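Dihydrolipoyl dehydrogenase (Elizabethkingia anophelis NUHP1, PDB 6UZI) probably oxidises the dihydrolipoyl groups of lipoylated proteins with NAD(+), working as an FAD-dependent flavoenzyme with a redox-active disulfide. Local coordinates at residues A[29-35]-A[340-346]; A[37-43]-A[116-122]; A[93-97]-A[175-179]; A[125-129]-A[313-317]. Residues are numbered along the deposited sequence.

Interaction 1: residues A[29-35]-A[340-346]; sequences RCAQLGF and AETLAGE
Two helix C-termini packed side by side illustrate how small residues allow close approach. R29, in the last turn of helix 21-32, reaches across with chi1 t and chi2 p, laying CG 3.5 Å from A340 CB; its NE reaches E341 OE2 at 3.0 Å and its NH2 the same OE2 at 3.2 Å, a salt bridge. C30 lies level with A340 (CA to CA 5.1 Å), SG lying 3.6 Å from A340 CB. Helix 21-32 is the first helix of the FAD-binding Rossmann fold, following its GxGxxG turn, and helix 329-343 packs beside it; E341 also pairs with R448 of the second subunit. L33 (m, t) sets CD1 3.8 Å from A344 CB and 3.3 Å from A340 O. G34 ends the helix at positive phi in a Schellman motif, as G345 does in the other segment. Beyond this cap F35 is extended, and with chi1 m its ring meets L343, CZ lying 3.8 Å from L343 CB and 3.5 Å from L343 O, the carbonyl near the ring plane.

Interaction 2: residues A[37-43]-A[116-122]; sequences TVIIEKY and ITVLQGV. With FAD (flavin-adenine dinucleotide), chain E.
Parallel pairing beside a nucleotide site is exemplified by strands 37-41 and 117-120, whose axes approach to 4.9 Å at a crossing angle of -22°. V38 pairs with T117, I39 with V118, I40 with L119 and E41 with Q120. The hydrogen bonds run T117 N to T37 O (3.2 Å), I39 N to T117 O (3.0 Å), L119 N to I39 O (3.1 Å), E41 N to L119 O (3.1 Å) and G121 N to E41 O (2.7 Å).

On one face V38 (chi1 p) brings CG2 to 3.9 Å from L119 CD1 (L119 m, t), and I40 (m, t) sets CG1 4.3 Å from L119 CB. On the other, I39 (t, t) places CG2 3.8 Å from I116 CG2 and 3.9 Å from V118 CG2, while its CD1 leads away. E41, with chi1 t and chi2 p, curls its carboxylate to the FAD ribose: O3B donates to OE1 at 2.7 Å, O2B to OE2 at a very short 2.5 Å. An acidic residue ending the second strand and gripping the ribose diol is a Rossmann hallmark. Y43 N also donates to E41 OE2 (2.5 Å). G121, at phi 152°, takes a conformation suited to glycine, its O 3.4 Å from FAD C2A.

Strand 117-120 is the sheet's edge; strand 14-17 flanks 37-41 across from it, and helices 21-32 and 89-113 cover the I39 face.

Interaction 3: residues A[93-97]-A[175-179]; sequences ISRKN and ALNLK
A lysine ammonium group that takes two acceptors at once can join a helix to a loop, and K96 is a clear case. Its NZ donates to N177 OD1 at 2.9 Å and to the backbone carbonyl L176 O at 3.0 Å. To get there the side chain leaves the helix with chi1 t, an off-rotamer chi2 of -145°, chi3 p and chi4 t. N177 (chi1 m, chi2 -50°) turns its amide oxygen to meet it.

The acceptors sit on a type I beta turn from A175 to L178, with L176 at phi/psi -75/-1° and N177 at -132/29°, so that the carbonyl of one central residue and the side chain of the next both face the helix. This turn starts on the last residue of helix 172-175 and leads toward strand 184-188 of the domain predicted to bind NAD(+), whereas segment 93-97 is regular helix within the long helix 89-113 of the FAD-binding part.

Around the polar pair, I93 (m, m) also points at the turn. Its CD1 lies 3.5 Å from L176 O, its CG2 3.7 Å from N177 OD1 and its CG1 3.7 Å from L178 O; the closest CA atoms, those of I93 and N177, are 6.3 Å apart. Farther out, L176 (m, t) rests on P57 and L61 of helix 55-73, and the K96 side chain also packs on P57.

Interaction 4: residues A[125-129]-A[313-317]; sequences FESAT and VPNIY
In the FAD-binding Rossmann-type domain, the connection between strands 122-125 and 130-134 of a small mixed sheet meets the turn that leads into strand 316-318, an edge strand of the parallel sheet. Each side is built on a tight turn. V313 to I316 form a type I beta turn, closed by I316 N to V313 O at 3.0 Å, after which I316 and Y317 run extended. Across from it, S127 (chi1 p) makes an ST turn, its OG accepting from T129 N at 3.1 Å, and A128 presents its carbonyl at phi/psi -74/-4°. The backbones stay well apart, A128 CA lying 7.3 Å from V313 CA.

N315 spans the gap: with chi1 p and chi2 -58° its ND2 donates to A128 O at 2.8 Å, and the same nitrogen also donates to K146 O. Beside this bond, A128 CB touches V313 CG1 (V313 chi1 t) at 3.8 Å and I316 CD1 at 4.3 Å. I316 (m, t) also meets F125, whose CE2 lies 4.0 Å from I316 CD1, with the ring held at chi1 m and chi2 108°. One asparagine amide thus ties two loops through their main-chain carbonyls, while small apolar contacts fill the space next to it.

In the fold
Three of the four contacts belong to the FAD-binding region. Interaction 2 holds the sheet through backbone hydrogen bonds, and interaction 4 lies by the strand at that sheet's other edge, where one side-chain amide joins two loops. Interaction 1 packs the helix that precedes strand 37-41 against the one that follows strand 316-318; it touches interaction 2 (C30 with T37) and interaction 4 (L343 with Y317). All three are partly buried. Interaction 3, buried, lies far from interactions 1 and 4, but its helix 89-113 leads into strand 117-120 of interaction 2; a lysine joins that helix to a turn of the probable NAD-binding part. Only interaction 1 has a cross-segment ion pair; only interaction 2 holds the cofactor.

Interaction 1: residues A[29-35]-A[340-346]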
# COMPACT_ATOMS: atom_id res chain seq x y z
N ARG A 29 9.80 -5.36 -25.26
CA ARG A 29 8.79 -4.70 -26.07
C ARG A 29 9.15 -4.73 -27.55
O ARG A 29 8.25 -4.84 -28.40
CB ARG A 29 8.60 -3.27 -25.57
CG ARG A 29 7.36 -2.57 -26.11
CD ARG A 29 6.13 -3.09 -25.42
NE ARG A 29 4.93 -2.56 -26.06
CZ ARG A 29 4.13 -3.26 -26.85
NH1 ARG A 29 4.39 -4.53 -27.10
NH2 ARG A 29 3.06 -2.69 -27.38
N CYS A 30 10.44 -4.66 -27.88
CA CYS A 30 10.85 -4.80 -29.28
C CYS A 30 10.59 -6.22 -29.78
O CYS A 30 10.15 -6.41 -30.92
CB CYS A 30 12.33 -4.45 -29.45
SG CYS A 30 12.65 -2.67 -29.49
N ALA A 31 10.87 -7.22 -28.94
CA ALA A 31 10.56 -8.59 -29.32
C ALA A 31 9.05 -8.81 -29.45
O ALA A 31 8.61 -9.54 -30.35
CB ALA A 31 11.17 -9.55 -28.30
N GLN A 32 8.25 -8.19 -28.58
CA GLN A 32 6.80 -8.36 -28.68
C GLN A 32 6.25 -7.75 -29.96
O GLN A 32 5.24 -8.23 -30.49
CB GLN A 32 6.10 -7.76 -27.46
CG GLN A 32 6.37 -8.49 -26.15
CD GLN A 32 5.64 -7.86 -24.96
OE1 GLN A 32 5.16 -6.73 -25.04
NE2 GLN A 32 5.59 -8.58 -23.84
N LEU A 33 6.89 -6.71 -30.47
CA LEU A 33 6.42 -6.04 -31.68
C LEU A 33 6.97 -6.68 -32.95
O LEU A 33 6.61 -6.25 -34.05
CB LEU A 33 6.78 -4.55 -31.63
CG LEU A 33 6.04 -3.79 -30.52
CD1 LEU A 33 6.67 -2.44 -30.23
CD2 LEU A 33 4.57 -3.61 -30.88
N GLY A 34 7.81 -7.70 -32.84
CA GLY A 34 8.25 -8.48 -33.97
C GLY A 34 9.66 -8.24 -34.46
O GLY A 34 10.05 -8.82 -35.47
N PHE A 35 10.45 -7.45 -33.73
CA PHE A 35 11.81 -7.15 -34.15
C PHE A 35 12.74 -8.28 -33.75
O PHE A 35 12.58 -8.88 -32.68
CB PHE A 35 12.29 -5.86 -33.51
CG PHE A 35 11.59 -4.63 -33.99
CD1 PHE A 35 11.69 -4.23 -35.31
CD2 PHE A 35 10.83 -3.87 -33.11
CE1 PHE A 35 11.05 -3.09 -35.75
CE2 PHE A 35 10.18 -2.74 -33.55
CZ PHE A 35 10.30 -2.34 -34.87
N ALA A 340 10.34 1.41 -28.39
CA ALA A 340 9.95 0.20 -29.11
C ALA A 340 8.67 0.43 -29.91
O ALA A 340 8.59 0.08 -31.09
CB ALA A 340 9.77 -0.96 -28.14
N GLU A 341 7.66 1.04 -29.28
CA GLU A 341 6.42 1.29 -30.00
C GLU A 341 6.61 2.34 -31.09
O GLU A 341 6.01 2.23 -32.16
CB GLU A 341 5.33 1.71 -29.01
CG GLU A 341 4.85 0.56 -28.15
CD GLU A 341 3.94 0.98 -27.03
OE1 GLU A 341 3.52 2.15 -27.03
OE2 GLU A 341 3.66 0.15 -26.15
N THR A 342 7.48 3.32 -30.85
CA THR A 342 7.81 4.29 -31.89
C THR A 342 8.49 3.60 -33.08
O THR A 342 8.16 3.89 -34.23
CB THR A 342 8.71 5.38 -31.31
OG1 THR A 342 7.92 6.27 -30.50
CG2 THR A 342 9.42 6.17 -32.41
N LEU A 343 9.41 2.68 -32.80
CA LEU A 343 10.07 1.95 -33.88
C LEU A 343 9.08 1.13 -34.68
O LEU A 343 9.33 0.82 -35.86
CB LEU A 343 11.15 1.03 -33.31
CG LEU A 343 12.42 1.71 -32.82
CD1 LEU A 343 13.32 0.71 -32.13
CD2 LEU A 343 13.10 2.31 -34.01
N ALA A 344 7.96 0.75 -34.08
CA ALA A 344 6.95 -0.05 -34.74
C ALA A 344 5.93 0.78 -35.51
O ALA A 344 4.97 0.21 -36.04
CB ALA A 344 6.23 -0.92 -33.70
N GLY A 345 6.11 2.10 -35.58
CA GLY A 345 5.22 2.96 -36.32
C GLY A 345 4.05 3.51 -35.54
O GLY A 345 3.17 4.16 -36.14
N GLU A 346 3.98 3.25 -34.24
CA GLU A 346 2.93 3.77 -33.38
C GLU A 346 3.29 5.17 -32.89
O GLU A 346 4.36 5.71 -33.18
CB GLU A 346 2.69 2.82 -32.21
CG GLU A 346 2.11 1.47 -32.62
CD GLU A 346 1.99 0.49 -31.46
OE1 GLU A 346 2.03 0.92 -30.29
OE2 GLU A 346 1.80 -0.72 -31.73

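Interaction 2: residues A[37-43]-A[116-122]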
# COMPACT_ATOMS: atom_id res chain seq x y z
N THR A 37 15.78 -8.91 -32.04
CA THR A 37 16.36 -8.02 -31.04
C THR A 37 17.55 -8.66 -30.34
O THR A 37 17.53 -9.86 -30.02
CB THR A 37 15.30 -7.62 -30.02
OG1 THR A 37 14.13 -7.19 -30.72
CG2 THR A 37 15.80 -6.49 -29.15
N VAL A 38 18.56 -7.86 -30.07
CA VAL A 38 19.73 -8.29 -29.31
C VAL A 38 19.97 -7.27 -28.21
O VAL A 38 19.72 -6.07 -28.39
CB VAL A 38 20.97 -8.45 -30.21
CG1 VAL A 38 21.31 -7.15 -30.91
CG2 VAL A 38 22.16 -8.95 -29.40
N ILE A 39 20.42 -7.75 -27.05
CA ILE A 39 20.75 -6.90 -25.92
C ILE A 39 22.17 -7.23 -25.49
O ILE A 39 22.57 -8.40 -25.48
CB ILE A 39 19.74 -7.06 -24.76
CG1 ILE A 39 20.03 -6.04 -23.66
CG2 ILE A 39 19.77 -8.48 -24.20
CD1 ILE A 39 18.94 -5.97 -22.59
N ILE A 40 22.94 -6.19 -25.18
CA ILE A 40 24.35 -6.32 -24.86
C ILE A 40 24.57 -5.81 -23.44
O ILE A 40 24.09 -4.73 -23.09
CB ILE A 40 25.22 -5.55 -25.88
CG1 ILE A 40 24.94 -6.07 -27.29
CG2 ILE A 40 26.70 -5.69 -25.55
CD1 ILE A 40 25.35 -5.12 -28.38
N GLU A 41 25.29 -6.59 -22.63
CA GLU A 41 25.61 -6.23 -21.25
C GLU A 41 27.05 -6.57 -20.92
O GLU A 41 27.50 -7.69 -21.15
CB GLU A 41 24.69 -6.93 -20.26
CG GLU A 41 25.09 -6.69 -18.81
CD GLU A 41 25.22 -5.21 -18.47
OE1 GLU A 41 24.21 -4.48 -18.55
OE2 GLU A 41 26.34 -4.79 -18.14
N LYS A 42 27.77 -5.58 -20.37
CA LYS A 42 29.17 -5.76 -19.96
C LYS A 42 29.29 -6.49 -18.63
O LYS A 42 30.30 -7.16 -18.39
CB LYS A 42 29.86 -4.40 -19.86
CG LYS A 42 29.08 -3.41 -19.00
CD LYS A 42 29.97 -2.33 -18.42
CE LYS A 42 30.53 -1.47 -19.52
NZ LYS A 42 31.35 -0.36 -18.97
N TYR A 43 28.29 -6.37 -17.76
CA TYR A 43 28.29 -7.03 -16.47
C TYR A 43 28.13 -8.54 -16.64
O TYR A 43 27.68 -9.03 -17.67
CB TYR A 43 27.17 -6.48 -15.59
CG TYR A 43 27.40 -6.58 -14.10
CD1 TYR A 43 26.63 -7.44 -13.32
CD2 TYR A 43 28.38 -5.83 -13.47
CE1 TYR A 43 26.82 -7.55 -11.96
CE2 TYR A 43 28.59 -5.94 -12.09
CZ TYR A 43 27.81 -6.80 -11.34
OH TYR A 43 28.00 -6.92 -9.98
N ILE A 116 15.19 -13.25 -27.25
CA ILE A 116 16.16 -12.16 -27.37
C ILE A 116 17.56 -12.74 -27.25
O ILE A 116 17.86 -13.48 -26.31
CB ILE A 116 15.93 -11.09 -26.29
CG1 ILE A 116 14.59 -10.39 -26.48
CG2 ILE A 116 17.06 -10.08 -26.31
CD1 ILE A 116 14.05 -9.76 -25.22
N THR A 117 18.43 -12.38 -28.19
CA THR A 117 19.81 -12.81 -28.09
C THR A 117 20.51 -11.98 -27.03
O THR A 117 20.41 -10.75 -27.03
CB THR A 117 20.53 -12.64 -29.43
OG1 THR A 117 19.73 -13.23 -30.47
CG2 THR A 117 21.87 -13.32 -29.38
N VAL A 118 21.20 -12.65 -26.12
CA VAL A 118 21.90 -11.98 -25.04
C VAL A 118 23.39 -12.16 -25.28
O VAL A 118 23.89 -13.29 -25.35
CB VAL A 118 21.49 -12.51 -23.66
CG1 VAL A 118 22.29 -11.82 -22.57
CG2 VAL A 118 20.01 -12.29 -23.45
N LEU A 119 24.10 -11.04 -25.40
CA LEU A 119 25.54 -11.03 -25.60
C LEU A 119 26.18 -10.38 -24.39
O LEU A 119 25.75 -9.31 -23.96
CB LEU A 119 25.93 -10.28 -26.87
CG LEU A 119 25.43 -10.84 -28.21
CD1 LEU A 119 25.89 -9.98 -29.36
CD2 LEU A 119 25.93 -12.26 -28.38
N GLN A 120 27.20 -11.03 -23.85
CA GLN A 120 27.97 -10.48 -22.74
C GLN A 120 29.19 -9.77 -23.30
O GLN A 120 29.96 -10.35 -24.07
CB GLN A 120 28.42 -11.57 -21.77
CG GLN A 120 29.48 -11.09 -20.80
CD GLN A 120 29.69 -12.03 -19.62
OE1 GLN A 120 28.98 -13.03 -19.47
NE2 GLN A 120 30.67 -11.71 -18.77
N GLY A 121 29.36 -8.52 -22.92
CA GLY A 121 30.51 -7.76 -23.36
C GLY A 121 30.20 -6.27 -23.42
O GLY A 121 29.08 -5.83 -23.19
N VAL A 122 31.25 -5.51 -23.72
CA VAL A 122 31.15 -4.07 -23.88
C VAL A 122 30.76 -3.77 -25.32
O VAL A 122 31.42 -4.22 -26.26
CB VAL A 122 32.46 -3.37 -23.50
CG1 VAL A 122 32.43 -1.91 -23.91
CG2 VAL A 122 32.69 -3.50 -22.01
PA FAD E . 21.25 1.16 -15.61
O1A FAD E . 20.38 0.43 -14.65
O2A FAD E . 22.03 2.23 -14.85
O5B FAD E . 22.33 0.14 -16.19
C5B FAD E . 22.61 0.20 -17.60
C4B FAD E . 23.49 -0.97 -17.95
O4B FAD E . 24.28 -0.65 -19.11
C3B FAD E . 24.48 -1.42 -16.86
O3B FAD E . 24.16 -2.74 -16.46
C2B FAD E . 25.85 -1.40 -17.57
O2B FAD E . 26.67 -2.51 -17.20
C1B FAD E . 25.46 -1.43 -19.04
N9A FAD E . 26.42 -0.83 -19.95
C8A FAD E . 26.93 0.44 -19.90
N7A FAD E . 27.74 0.73 -20.89
C5A FAD E . 27.78 -0.44 -21.64
C6A FAD E . 28.45 -0.78 -22.82
N6A FAD E . 29.22 0.06 -23.52
N1A FAD E . 28.28 -2.04 -23.30
C2A FAD E . 27.49 -2.88 -22.63
N3A FAD E . 26.79 -2.66 -21.51
C4A FAD E . 26.98 -1.41 -21.06
N1 FAD E . 15.51 4.01 -8.87
C2 FAD E . 14.19 3.85 -8.57
O2 FAD E . 13.32 4.09 -9.41
N3 FAD E . 13.82 3.38 -7.32
C4 FAD E . 14.67 3.05 -6.29
O4 FAD E . 14.23 2.64 -5.22
C4X FAD E . 16.07 3.22 -6.61
N5 FAD E . 16.95 2.90 -5.71
C5X FAD E . 18.29 3.01 -6.05
C6 FAD E . 19.25 2.61 -5.12
C7 FAD E . 20.60 2.64 -5.43
C7M FAD E . 21.61 2.19 -4.40
C8 FAD E . 21.01 3.08 -6.70
C8M FAD E . 22.47 3.06 -7.10
C9 FAD E . 20.06 3.50 -7.62
C9A FAD E . 18.70 3.46 -7.31
N10 FAD E . 17.72 3.82 -8.25
C10 FAD E . 16.39 3.70 -7.93
C1' FAD E . 18.09 4.29 -9.59
C2' FAD E . 18.00 3.18 -10.63
O2' FAD E . 19.03 2.21 -10.44
C3' FAD E . 18.06 3.74 -12.05
O3' FAD E . 17.22 4.89 -12.15
C4' FAD E . 17.64 2.72 -13.11
O4' FAD E . 18.41 1.54 -12.92
C5' FAD E . 17.77 3.24 -14.53
O5' FAD E . 18.49 2.22 -15.24
P FAD E . 18.81 2.24 -16.84
O1P FAD E . 18.12 1.19 -17.63
O2P FAD E . 18.67 3.60 -17.47
O3P FAD E . 20.37 1.92 -16.71
O HOH W 1 17.43 -12.33 -31.61

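Interaction 3: residues A[93-97]-A[175-179]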
# COMPACT_ATOMS: atom_id res chain seq x y z
N ILE A 93 23.33 -9.59 4.52
CA ILE A 93 23.91 -9.35 3.20
C ILE A 93 23.72 -10.57 2.32
O ILE A 93 23.32 -10.46 1.15
CB ILE A 93 25.40 -8.97 3.33
CG1 ILE A 93 25.59 -7.84 4.34
CG2 ILE A 93 25.94 -8.54 1.99
CD1 ILE A 93 24.97 -6.53 3.94
N SER A 94 23.94 -11.76 2.88
CA SER A 94 23.80 -12.98 2.10
C SER A 94 22.38 -13.14 1.57
O SER A 94 22.19 -13.46 0.39
CB SER A 94 24.19 -14.20 2.94
OG SER A 94 23.94 -15.39 2.23
N ARG A 95 21.37 -12.89 2.41
CA ARG A 95 20.00 -13.02 1.95
C ARG A 95 19.71 -12.02 0.84
O ARG A 95 19.09 -12.36 -0.17
CB ARG A 95 19.01 -12.84 3.09
CG ARG A 95 17.56 -13.01 2.63
CD ARG A 95 16.53 -12.54 3.64
NE ARG A 95 16.29 -11.10 3.59
CZ ARG A 95 15.46 -10.51 2.73
NH1 ARG A 95 14.84 -11.25 1.82
NH2 ARG A 95 15.28 -9.20 2.75
N LYS A 96 20.19 -10.79 1.00
CA LYS A 96 20.07 -9.80 -0.06
C LYS A 96 20.72 -10.30 -1.35
O LYS A 96 20.16 -10.14 -2.43
CB LYS A 96 20.71 -8.48 0.36
CG LYS A 96 20.87 -7.52 -0.80
CD LYS A 96 22.12 -6.68 -0.67
CE LYS A 96 23.35 -7.52 -0.90
NZ LYS A 96 24.48 -6.72 -1.45
N ASN A 97 21.91 -10.90 -1.24
CA ASN A 97 22.57 -11.43 -2.43
C ASN A 97 21.71 -12.49 -3.12
O ASN A 97 21.63 -12.51 -4.35
CB ASN A 97 23.94 -12.02 -2.07
CG ASN A 97 24.95 -10.96 -1.73
OD1 ASN A 97 24.88 -9.83 -2.22
ND2 ASN A 97 25.91 -11.30 -0.89
N ALA A 175 28.59 0.00 0.24
CA ALA A 175 27.76 0.15 1.43
C ALA A 175 26.73 -0.97 1.54
O ALA A 175 26.32 -1.33 2.65
CB ALA A 175 27.07 1.51 1.42
N LEU A 176 26.29 -1.51 0.41
CA LEU A 176 25.39 -2.65 0.39
C LEU A 176 26.09 -3.96 0.74
O LEU A 176 25.43 -4.99 0.80
CB LEU A 176 24.74 -2.76 -0.99
CG LEU A 176 23.76 -1.64 -1.38
CD1 LEU A 176 23.55 -1.66 -2.88
CD2 LEU A 176 22.43 -1.82 -0.67
N ASN A 177 27.41 -3.94 1.00
CA ASN A 177 28.17 -5.16 1.23
C ASN A 177 29.06 -5.06 2.46
O ASN A 177 30.09 -5.74 2.55
CB ASN A 177 29.01 -5.52 -0.00
CG ASN A 177 28.17 -6.02 -1.17
OD1 ASN A 177 27.33 -6.91 -1.01
ND2 ASN A 177 28.36 -5.43 -2.34
N LEU A 178 28.66 -4.26 3.45
CA LEU A 178 29.48 -4.07 4.65
C LEU A 178 29.64 -5.38 5.41
O LEU A 178 28.74 -6.22 5.45
CB LEU A 178 28.87 -3.02 5.57
CG LEU A 178 28.83 -1.58 5.08
CD1 LEU A 178 28.48 -0.66 6.22
CD2 LEU A 178 30.13 -1.16 4.42
N LYS A 179 30.81 -5.55 6.02
CA LYS A 179 31.08 -6.74 6.81
C LYS A 179 30.78 -6.53 8.30
O LYS A 179 30.99 -7.45 9.10
CB LYS A 179 32.54 -7.17 6.61

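Interaction 4: residues A[125-129]-A[313-317]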
# COMPACT_ATOMS: atom_id res chain seq x y z
N PHE A 125 30.19 1.54 -30.60
CA PHE A 125 29.79 1.82 -31.97
C PHE A 125 31.01 1.80 -32.89
O PHE A 125 32.04 2.41 -32.59
CB PHE A 125 29.10 3.18 -32.07
CG PHE A 125 27.68 3.19 -31.59
CD1 PHE A 125 27.35 3.81 -30.40
CD2 PHE A 125 26.68 2.59 -32.33
CE1 PHE A 125 26.05 3.83 -29.94
CE2 PHE A 125 25.37 2.60 -31.88
CZ PHE A 125 25.05 3.22 -30.68
N GLU A 126 30.89 1.10 -34.01
CA GLU A 126 31.81 1.24 -35.13
C GLU A 126 31.27 2.19 -36.19
O GLU A 126 32.06 2.84 -36.89
CB GLU A 126 32.13 -0.12 -35.76
CG GLU A 126 32.92 -1.06 -34.86
CD GLU A 126 34.38 -0.65 -34.73
OE1 GLU A 126 34.90 -0.02 -35.67
OE2 GLU A 126 34.99 -0.96 -33.69
N SER A 127 29.96 2.24 -36.34
CA SER A 127 29.27 3.19 -37.21
C SER A 127 27.86 3.38 -36.66
O SER A 127 27.56 2.98 -35.53
CB SER A 127 29.28 2.70 -38.66
OG SER A 127 28.29 1.70 -38.84
N ALA A 128 27.00 3.99 -37.46
CA ALA A 128 25.61 4.14 -37.02
C ALA A 128 24.86 2.84 -37.09
O ALA A 128 23.70 2.77 -36.65
CB ALA A 128 24.89 5.19 -37.87
N THR A 129 25.50 1.79 -37.59
CA THR A 129 24.84 0.53 -37.85
C THR A 129 25.65 -0.69 -37.41
O THR A 129 25.06 -1.76 -37.25
CB THR A 129 24.51 0.49 -39.36
OG1 THR A 129 23.16 0.95 -39.54
CG2 THR A 129 24.74 -0.87 -40.03
N VAL A 313 21.48 11.16 -34.81
CA VAL A 313 21.52 10.06 -35.77
C VAL A 313 20.17 9.36 -35.74
O VAL A 313 19.82 8.72 -34.74
CB VAL A 313 22.69 9.10 -35.46
CG1 VAL A 313 22.83 8.03 -36.54
CG2 VAL A 313 23.99 9.91 -35.30
N PRO A 314 19.38 9.42 -36.83
CA PRO A 314 17.94 9.11 -36.73
C PRO A 314 17.61 7.69 -36.30
O PRO A 314 16.54 7.47 -35.71
CB PRO A 314 17.43 9.38 -38.15
CG PRO A 314 18.41 10.34 -38.73
CD PRO A 314 19.75 9.91 -38.17
N ASN A 315 18.47 6.71 -36.58
CA ASN A 315 18.18 5.32 -36.25
C ASN A 315 18.65 4.94 -34.86
O ASN A 315 18.50 3.77 -34.47
CB ASN A 315 18.82 4.38 -37.27
CG ASN A 315 20.35 4.47 -37.26
OD1 ASN A 315 20.93 5.54 -37.48
ND2 ASN A 315 21.00 3.35 -36.98
N ILE A 316 19.24 5.87 -34.11
CA ILE A 316 19.75 5.62 -32.77
C ILE A 316 18.90 6.39 -31.77
O ILE A 316 18.70 7.60 -31.92
CB ILE A 316 21.24 5.99 -32.66
CG1 ILE A 316 22.06 5.15 -33.64
CG2 ILE A 316 21.74 5.84 -31.24
CD1 ILE A 316 23.50 5.57 -33.78
N TYR A 317 18.39 5.68 -30.77
CA TYR A 317 17.59 6.25 -29.70
C TYR A 317 18.31 6.06 -28.37
O TYR A 317 19.26 5.29 -28.25
CB TYR A 317 16.21 5.60 -29.64
CG TYR A 317 15.34 5.84 -30.85
CD1 TYR A 317 15.60 5.19 -32.06
CD2 TYR A 317 14.24 6.68 -30.78
CE1 TYR A 317 14.79 5.40 -33.16
CE2 TYR A 317 13.43 6.89 -31.88
CZ TYR A 317 13.71 6.25 -33.07
OH TYR A 317 12.90 6.47 -34.16